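Local coordinates for malarial CLPB2 atpase/hsp101 protein (Plasmodium falciparum, PDB 4IRF), which probably works, as a ClpB-family AAA+ ATPase, in protein unfolding and translocation at the parasitophorous vacuole, the crystallised piece being its N-terminal cargo-binding domain, at residues 36-39 / 40-43. Residues are numbered along the deposited sequence; the frame is centred on the assembly and turned at random.
Sequences KPIH and ILSA
Ile40 N donates to Lys36 O over 3.3 Å and closes the first turn of helix 37-46, a central helix of the mainly helical Clp N-terminal domain. The start of this helix illustrates how first-turn amides and carbonyls find partners. Lys36 occupies the N-cap, and its carbonyl receives two backbone amides: the bond from Ile40 N and a weak one from His39 N. Pro37, first in the helix, has no N-H to satisfy, and its ring instead packs on Val93 and Thr96 of helix 91-106.

From here the i to i+4 pattern runs regularly. Leu41 N reaches Pro37 O at 2.8 Å. Ser42 N meets Ile38 O at 3.0 Å, and Ala43 N meets His39 O at 3.2 Å.

A side chain serves the amide of the N-cap residue itself. The His39 ring turns back beside its own backbone N (chi1 -55°), and ND1 accepts Lys36 N at 3.1 Å, the donor tilted somewhat out of the ring plane. This bond is consistent with ND1 being unprotonated in the arrangement modelled. It helps fix the ring's rotation, while Ile38 CG2 lies over one face toward the rim and His32 makes an edge-to-face contact.

On the apolar side, Ile38 and Leu41 extend their side chains toward helix 125-133, meeting Ile130 and Phe131 respectively. Ile38 CG1 and Leu41 CG both lie anti to the backbone N (chi1 -175° and 177°), and the ends of the two side chains just touch, Ile38 CD1 lying 4.2 Å from Leu41 CD2.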
ATOM      1  N   LYS A  36      -5.256  -5.661  -6.325  1.00 21.65           N
ATOM      2  CA  LYS A  36      -4.787  -4.502  -7.085  1.00 21.04           C
ATOM      3  C   LYS A  36      -4.106  -3.500  -6.119  1.00 21.63           C
ATOM      4  O   LYS A  36      -4.362  -3.553  -4.922  1.00 22.08           O
ATOM      5  CB  LYS A  36      -5.984  -3.790  -7.711  1.00 27.00           C
ATOM      6  CG  LYS A  36      -6.799  -4.656  -8.646  1.00 32.23           C
ATOM      7  CD  LYS A  36      -5.982  -4.952  -9.852  1.00 29.11           C
ATOM      8  CE  LYS A  36      -6.686  -4.382 -11.079  1.00 59.74           C
ATOM      9  NZ  LYS A  36      -5.807  -4.391 -12.288  1.00 72.49           N
ATOM     10  N   PRO A  37      -3.232  -2.634  -6.634  1.00 21.64           N
ATOM     11  CA  PRO A  37      -2.553  -1.700  -5.706  1.00 19.23           C
ATOM     12  C   PRO A  37      -3.508  -0.834  -4.886  1.00 21.41           C
ATOM     13  O   PRO A  37      -3.241  -0.700  -3.681  1.00 21.15           O
ATOM     14  CB  PRO A  37      -1.685  -0.861  -6.619  1.00 23.96           C
ATOM     15  CG  PRO A  37      -1.308  -1.843  -7.749  1.00 21.37           C
ATOM     16  CD  PRO A  37      -2.622  -2.592  -7.966  1.00 24.32           C
ATOM     17  N   ILE A  38      -4.598  -0.337  -5.480  1.00 20.35           N
ATOM     18  CA  ILE A  38      -5.563   0.467  -4.719  1.00 25.18           C
ATOM     19  C   ILE A  38      -6.088  -0.293  -3.523  1.00 20.56           C
ATOM     20  O   ILE A  38      -6.280   0.284  -2.452  1.00 21.71           O
ATOM     21  CB  ILE A  38      -6.722   0.994  -5.584  1.00 21.80           C
ATOM     22  CG1 ILE A  38      -7.602   1.927  -4.738  1.00 23.42           C
ATOM     23  CG2 ILE A  38      -7.536  -0.196  -6.140  1.00 27.47           C
ATOM     24  CD1 ILE A  38      -6.808   3.160  -4.217  1.00 27.28           C
ATOM     25  N   HIS A  39      -6.291  -1.613  -3.659  1.00 21.57           N
ATOM     26  CA  HIS A  39      -6.743  -2.410  -2.520  1.00 20.87           C
ATOM     27  C   HIS A  39      -5.721  -2.492  -1.408  1.00 22.84           C
ATOM     28  O   HIS A  39      -6.078  -2.504  -0.223  1.00 22.72           O
ATOM     29  CB  HIS A  39      -7.100  -3.827  -2.967  1.00 22.33           C
ATOM     30  CG  HIS A  39      -8.106  -3.854  -4.054  1.00 22.45           C
ATOM     31  ND1 HIS A  39      -7.963  -4.626  -5.194  1.00 27.37           N
ATOM     32  CD2 HIS A  39      -9.291  -3.206  -4.179  1.00 23.49           C
ATOM     33  CE1 HIS A  39      -9.001  -4.413  -5.984  1.00 25.09           C
ATOM     34  NE2 HIS A  39      -9.828  -3.564  -5.385  1.00 24.44           N
ATOM     35  N   ILE A  40      -4.445  -2.589  -1.791  1.00 21.70           N
ATOM     36  CA  ILE A  40      -3.381  -2.611  -0.823  1.00 22.36           C
ATOM     37  C   ILE A  40      -3.290  -1.259  -0.128  1.00 22.80           C
ATOM     38  O   ILE A  40      -3.104  -1.232   1.091  1.00 20.99           O
ATOM     39  CB  ILE A  40      -2.036  -2.945  -1.449  1.00 17.82           C
ATOM     40  CG1 ILE A  40      -2.122  -4.375  -2.024  1.00 20.57           C
ATOM     41  CG2 ILE A  40      -0.927  -2.834  -0.403  1.00 19.45           C
ATOM     42  CD1 ILE A  40      -0.813  -4.813  -2.649  1.00 20.75           C
ATOM     43  N   LEU A  41      -3.433  -0.187  -0.915  1.00 18.71           N
ATOM     44  CA  LEU A  41      -3.425   1.190  -0.324  1.00 19.07           C
ATOM     45  C   LEU A  41      -4.544   1.343   0.725  1.00 25.64           C
ATOM     46  O   LEU A  41      -4.290   1.855   1.831  1.00 22.99           O
ATOM     47  CB  LEU A  41      -3.485   2.263  -1.410  1.00 23.23           C
ATOM     48  CG  LEU A  41      -3.553   3.669  -0.802  1.00 22.62           C
ATOM     49  CD1 LEU A  41      -2.348   3.953   0.058  1.00 23.69           C
ATOM     50  CD2 LEU A  41      -3.722   4.706  -1.867  1.00 25.88           C
ATOM     51  N   SER A  42      -5.745   0.855   0.408  1.00 20.57           N
ATOM     52  CA  SER A  42      -6.869   0.931   1.365  1.00 21.66           C
ATOM     53  C   SER A  42      -6.458   0.285   2.677  1.00 21.63           C
ATOM     54  O   SER A  42      -6.594   0.869   3.758  1.00 25.67           O
ATOM     55  CB  SER A  42      -8.093   0.208   0.804  1.00 22.39           C
ATOM     56  OG  SER A  42      -9.175   0.220   1.728  1.00 28.75           O
ATOM     57  N   ALA A  43      -5.887  -0.925   2.578  1.00 25.84           N
ATOM     58  CA  ALA A  43      -5.408  -1.667   3.741  1.00 21.10           C
ATOM     59  C   ALA A  43      -4.284  -0.961   4.524  1.00 24.66           C
ATOM     60  O   ALA A  43      -4.225  -0.997   5.755  1.00 25.95           O
ATOM     61  CB  ALA A  43      -4.957  -3.076   3.299  1.00 22.66           C
TER